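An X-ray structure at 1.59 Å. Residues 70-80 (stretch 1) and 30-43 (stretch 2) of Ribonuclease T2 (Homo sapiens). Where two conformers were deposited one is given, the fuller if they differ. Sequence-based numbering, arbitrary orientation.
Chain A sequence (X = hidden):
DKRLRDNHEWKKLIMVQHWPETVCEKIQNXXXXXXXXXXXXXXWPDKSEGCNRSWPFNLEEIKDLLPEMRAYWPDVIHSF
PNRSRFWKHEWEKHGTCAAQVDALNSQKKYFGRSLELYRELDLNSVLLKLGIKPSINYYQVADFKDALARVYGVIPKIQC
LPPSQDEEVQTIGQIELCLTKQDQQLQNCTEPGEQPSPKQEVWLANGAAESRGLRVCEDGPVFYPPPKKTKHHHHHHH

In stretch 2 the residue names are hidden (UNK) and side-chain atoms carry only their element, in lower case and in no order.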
# COMPACT_ATOMS: atom_id res chain seq x y z
N ARG A 70 -9.97 -5.97 -7.16
CA ARG A 70 -9.62 -5.33 -8.42
C ARG A 70 -9.59 -3.83 -8.32
O ARG A 70 -8.75 -3.18 -8.98
CB ARG A 70 -10.57 -5.77 -9.55
CG ARG A 70 -10.40 -7.29 -9.84
CD ARG A 70 -11.31 -7.77 -11.00
NE ARG A 70 -12.70 -7.47 -10.77
CZ ARG A 70 -13.63 -8.39 -10.51
NH1 ARG A 70 -13.31 -9.68 -10.42
NH2 ARG A 70 -14.88 -8.00 -10.31
N ALA A 71 -10.54 -3.25 -7.56
CA ALA A 71 -10.63 -1.78 -7.49
C ALA A 71 -9.54 -1.18 -6.59
O ALA A 71 -8.97 -0.16 -6.93
CB ALA A 71 -11.94 -1.37 -6.92
N TYR A 72 -9.26 -1.87 -5.50
CA TYR A 72 -8.43 -1.23 -4.48
C TYR A 72 -7.10 -1.91 -4.36
O TYR A 72 -6.19 -1.35 -3.70
CB TYR A 72 -9.16 -1.37 -3.09
CG TYR A 72 -10.50 -0.71 -2.99
CD1 TYR A 72 -10.78 0.39 -3.73
CD2 TYR A 72 -11.46 -1.27 -2.18
CE1 TYR A 72 -12.09 0.99 -3.65
CE2 TYR A 72 -12.74 -0.73 -2.10
CZ TYR A 72 -13.02 0.40 -2.84
OH TYR A 72 -14.30 0.98 -2.72
N TRP A 73 -6.94 -3.09 -4.94
CA TRP A 73 -5.67 -3.81 -4.80
C TRP A 73 -5.19 -4.23 -6.19
O TRP A 73 -4.73 -5.35 -6.41
CB TRP A 73 -5.90 -4.99 -3.87
CG TRP A 73 -4.67 -5.45 -3.13
CD1 TRP A 73 -3.37 -5.44 -3.56
CD2 TRP A 73 -4.68 -6.09 -1.85
NE1 TRP A 73 -2.53 -5.99 -2.56
CE2 TRP A 73 -3.34 -6.40 -1.52
CE3 TRP A 73 -5.72 -6.35 -0.92
CZ2 TRP A 73 -3.00 -7.04 -0.25
CZ3 TRP A 73 -5.35 -6.96 0.31
CH2 TRP A 73 -4.03 -7.26 0.61
N PRO A 74 -5.18 -3.31 -7.14
CA PRO A 74 -4.76 -3.71 -8.49
C PRO A 74 -3.26 -3.90 -8.61
O PRO A 74 -2.51 -3.41 -7.75
CB PRO A 74 -5.12 -2.48 -9.35
CG PRO A 74 -4.97 -1.28 -8.39
CD PRO A 74 -5.59 -1.87 -7.08
N ASP A 75 -2.85 -4.63 -9.65
CA ASP A 75 -1.43 -4.84 -9.86
C ASP A 75 -0.85 -3.69 -10.61
O ASP A 75 -0.97 -3.60 -11.81
CB ASP A 75 -1.23 -6.14 -10.61
CG ASP A 75 0.24 -6.43 -10.88
OD1 ASP A 75 1.08 -5.59 -10.53
OD2 ASP A 75 0.53 -7.51 -11.48
N VAL A 76 -0.27 -2.77 -9.87
CA VAL A 76 0.32 -1.57 -10.49
C VAL A 76 1.81 -1.53 -10.34
O VAL A 76 2.41 -0.45 -10.52
CB VAL A 76 -0.34 -0.30 -9.90
CG1 VAL A 76 -1.82 -0.28 -10.30
CG2 VAL A 76 -0.15 -0.20 -8.38
N ILE A 77 2.42 -2.71 -10.16
CA ILE A 77 3.90 -2.77 -10.18
C ILE A 77 4.29 -3.53 -11.42
O ILE A 77 4.83 -2.91 -12.34
CB ILE A 77 4.37 -3.41 -8.93
CG1 ILE A 77 4.04 -2.47 -7.74
CG2 ILE A 77 5.90 -3.59 -9.04
CD1 ILE A 77 4.25 -3.04 -6.42
N HIS A 78 4.02 -4.83 -11.50
CA HIS A 78 4.33 -5.51 -12.75
C HIS A 78 3.22 -5.51 -13.76
O HIS A 78 3.47 -5.77 -14.97
CB HIS A 78 4.63 -6.96 -12.53
CG HIS A 78 5.88 -7.17 -11.75
ND1 HIS A 78 7.10 -6.63 -12.13
CD2 HIS A 78 6.09 -7.82 -10.59
CE1 HIS A 78 8.00 -6.94 -11.20
NE2 HIS A 78 7.42 -7.67 -10.27
N SER A 79 2.02 -5.26 -13.23
CA SER A 79 0.87 -5.17 -14.10
C SER A 79 0.75 -6.41 -14.96
O SER A 79 0.58 -6.32 -16.18
CB SER A 79 0.89 -3.88 -14.97
OG SER A 79 0.76 -2.77 -14.09
N PHE A 80 0.87 -7.59 -14.35
CA PHE A 80 0.70 -8.83 -15.10
C PHE A 80 -0.80 -8.94 -15.45
O PHE A 80 -1.69 -8.41 -14.71
CB PHE A 80 1.08 -9.98 -14.17
CG PHE A 80 2.55 -10.09 -13.83
CD1 PHE A 80 3.52 -10.09 -14.86
CD2 PHE A 80 2.96 -10.23 -12.54
CE1 PHE A 80 4.87 -10.21 -14.57
CE2 PHE A 80 4.36 -10.42 -12.26
CZ PHE A 80 5.27 -10.39 -13.26
N UNK A 30 -3.53 -2.73 -15.43
CA UNK A 30 -3.95 -1.75 -14.44
C UNK A 30 -3.17 -0.41 -14.56
O UNK A 30 -3.66 0.64 -14.08
c UNK A 30 -3.80 -2.33 -13.01
o UNK A 30 -4.52 -4.40 -12.01
o UNK A 30 -5.97 -3.31 -13.22
c UNK A 30 -4.86 -3.39 -12.68
N UNK A 31 -1.99 -0.42 -15.19
CA UNK A 31 -1.18 0.75 -15.41
C UNK A 31 -1.37 1.37 -16.78
O UNK A 31 -0.69 2.37 -17.12
s UNK A 31 0.65 0.12 -13.51
c UNK A 31 0.34 0.38 -15.23
N UNK A 32 -2.29 0.85 -17.59
CA UNK A 32 -2.50 1.54 -18.87
C UNK A 32 -3.07 2.93 -18.68
O UNK A 32 -2.61 3.88 -19.31
c UNK A 32 -3.99 0.35 -22.10
c UNK A 32 -3.51 1.33 -21.10
c UNK A 32 -2.05 -0.74 -23.24
c UNK A 32 -3.30 0.66 -19.78
n UNK A 32 -1.36 -1.87 -23.42
n UNK A 32 -1.70 0.34 -23.90
n UNK A 32 -3.06 -0.76 -22.38
N UNK A 33 -4.06 3.05 -17.80
CA UNK A 33 -4.51 4.32 -17.29
C UNK A 33 -4.44 4.16 -15.78
O UNK A 33 -5.37 3.63 -15.20
c UNK A 33 -6.06 4.69 -19.33
c UNK A 33 -5.97 4.55 -17.79
o UNK A 33 -5.55 5.71 -19.88
o UNK A 33 -6.64 3.78 -19.99
N UNK A 34 -3.34 4.58 -15.16
CA UNK A 34 -3.16 4.30 -13.73
C UNK A 34 -4.35 4.85 -12.95
O UNK A 34 -4.80 6.00 -13.22
c UNK A 34 -1.89 5.05 -13.39
c UNK A 34 -2.17 5.23 -15.75
c UNK A 34 -1.11 5.08 -14.74
N UNK A 35 -4.88 4.06 -12.01
CA UNK A 35 -5.92 4.67 -11.12
C UNK A 35 -5.46 6.00 -10.52
O UNK A 35 -4.31 6.13 -10.08
c UNK A 35 -5.66 2.34 -10.63
c UNK A 35 -6.02 3.63 -9.98
c UNK A 35 -4.55 2.69 -11.60
N UNK A 36 -6.40 6.94 -10.40
CA UNK A 36 -6.09 8.21 -9.84
C UNK A 36 -6.34 8.26 -8.33
O UNK A 36 -6.70 9.33 -7.73
o UNK A 36 -9.15 10.07 -10.77
o UNK A 36 -8.82 8.17 -9.74
c UNK A 36 -6.90 9.30 -10.57
c UNK A 36 -8.38 9.17 -10.33
N UNK A 37 -5.98 7.17 -7.66
CA UNK A 37 -6.10 7.13 -6.19
C UNK A 37 -5.09 6.15 -5.65
O UNK A 37 -4.60 5.30 -6.39
c UNK A 37 -8.06 5.46 -6.47
c UNK A 37 -9.07 3.22 -7.66
c UNK A 37 -7.52 6.68 -5.78
c UNK A 37 -8.43 3.07 -6.51
o UNK A 37 -9.72 2.12 -8.27
c UNK A 37 -8.83 5.60 -7.60
c UNK A 37 -9.33 4.45 -8.21
c UNK A 37 -7.87 4.18 -5.93
N UNK A 38 -4.69 6.35 -4.42
CA UNK A 38 -3.81 5.43 -3.74
C UNK A 38 -4.45 4.11 -3.57
O UNK A 38 -5.65 4.03 -3.24
n UNK A 38 -2.00 9.38 -2.77
c UNK A 38 -0.86 8.68 -2.51
c UNK A 38 -3.10 8.53 -2.69
c UNK A 38 -3.49 5.97 -2.32
c UNK A 38 0.46 9.11 -2.48
c UNK A 38 1.43 8.18 -2.16
c UNK A 38 -2.64 7.23 -2.42
c UNK A 38 -0.22 6.37 -2.00
c UNK A 38 1.11 6.80 -1.94
c UNK A 38 -1.23 7.31 -2.29
N UNK A 39 -3.68 3.06 -3.85
CA UNK A 39 -4.22 1.69 -3.73
C UNK A 39 -3.36 0.86 -2.79
O UNK A 39 -2.28 1.28 -2.33
c UNK A 39 -4.22 0.95 -5.13
c UNK A 39 -5.10 1.73 -6.07
o UNK A 39 -2.87 0.98 -5.63
N UNK A 40 -3.87 -0.35 -2.46
CA UNK A 40 -3.19 -1.22 -1.54
C UNK A 40 -2.01 -1.91 -2.17
O UNK A 40 -2.14 -2.53 -3.24
c UNK A 40 -4.14 -2.32 -1.06
c UNK A 40 -5.35 -1.67 -0.39
c UNK A 40 -3.35 -3.23 -0.10
c UNK A 40 -6.48 -2.71 -0.10
N UNK A 41 -0.84 -1.77 -1.57
CA UNK A 41 0.26 -2.64 -1.91
C UNK A 41 0.18 -3.92 -1.07
O UNK A 41 0.08 -5.03 -1.63
c UNK A 41 2.70 -2.65 -2.22
c UNK A 41 2.80 -3.90 -2.72
c UNK A 41 4.79 -2.95 -2.85
n UNK A 41 3.94 -2.07 -2.33
n UNK A 41 4.13 -4.07 -3.11
c UNK A 41 1.53 -1.92 -1.66
N UNK A 42 0.12 -3.79 0.26
CA UNK A 42 -0.17 -4.96 1.04
C UNK A 42 -0.19 -4.64 2.53
O UNK A 42 -0.02 -3.50 2.93
N UNK A 43 -0.46 -5.68 3.32
CA UNK A 43 -0.47 -5.62 4.74
C UNK A 43 0.62 -6.54 5.24
O UNK A 43 0.52 -7.75 5.14
c UNK A 43 -1.80 -4.67 7.36
c UNK A 43 -1.90 -6.06 6.79
c UNK A 43 -3.27 -6.67 7.25
c UNK A 43 -1.85 -6.03 5.26
O HOH W 1 -2.34 -4.99 -14.01
O HOH W 2 -3.56 -7.09 -13.72
O HOH W 3 -7.74 -4.16 -11.29
O HOH W 4 -2.37 -1.72 -5.79

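Position 30 carries two side-chain carbons, the second bearing two oxygens, and points toward stretch 1; one oxygen lies 2.9 Å from the backbone N of Asp75. A four-atom carboxylate of this length is aspartate, Asp30. Its OD2 accepts a hydrogen bond from Asp75 N, and water 3 links its OD1 to Arg70 O.

Position 31 has one carbon and then a sulfur, which approaches the CA of Val76 to 3.5 Å. One carbon before a terminal sulfur makes it Cys31, bonded covalently to a group elsewhere in the structure. Position 32 runs through three carbons to a nitrogen and then a carbon bearing two more nitrogens, a guanidinium group that identifies Arg32; it makes no contact with stretch 1. Position 33 repeats the two-carbon, two-oxygen pattern, out of reach of stretch 1, and is Asp33.

At positions 34 and 35, three carbons close a ring onto the backbone nitrogen, so both are prolines. Pro34 stays clear of stretch 1, whereas Pro35 points toward it and places CG 4.3 Å from CG of Pro74 and CD 4.2 Å from CG1 of Val76. Position 36, again two carbons with two oxygens, is Asp36, solvent-exposed and distant.

Position 37 shows one carbon followed by a six-carbon ring bearing an oxygen, and that oxygen lies 2.7 Å from the backbone O of Ala71. The phenol is Tyr37; its OH donates a hydrogen bond to this carbonyl, which lies at the ring edge, near its plane. Position 38 has one carbon and fused five- and six-membered rings with a single nitrogen, an indole; Trp38 directs its CB away from stretch 1.

Position 39 has a carbon carrying one oxygen and one carbon. This branching is that of Thr39, whose CB packs 3.7 Å from CD of Pro74. Position 40 has four carbons forked at the first, with one arm two carbons long: Ile40. Its CG2 sits over one face of the Trp73 ring, 3.6 Å from the centroid of the five-membered ring, a CH-pi contact.

Position 41 bears one carbon and a five-membered ring of three carbons and two nitrogens, the imidazole of His41. CD1 of Ile77 lies over one face of this ring. Position 42 has no side-chain atoms and is Gly42; its CA lies 3.7 Å from CZ2 of Trp73. Position 43 has four carbons forked at the second, Leu43, which makes no contact.

The contact joins polar anchors to apolar packing. Where the helix of stretch 1 ends, Ile40 N donates to Tyr72 O at 2.8 Å, nearly straight at 172°, and Trp73 NE1 reaches His41 O at 2.9 Å, tying the strand to the turn. Between these bonds and the Asp30 anchor, Pro74 and Val76 pack against Pro35 and Thr39. Water 4 accepts from Thr39 OG1 and donates to Ile40 O and Pro74 O, bridging the two backbones.

Stretch 2, residues 30-43: DCRDPPDYWTIHGL
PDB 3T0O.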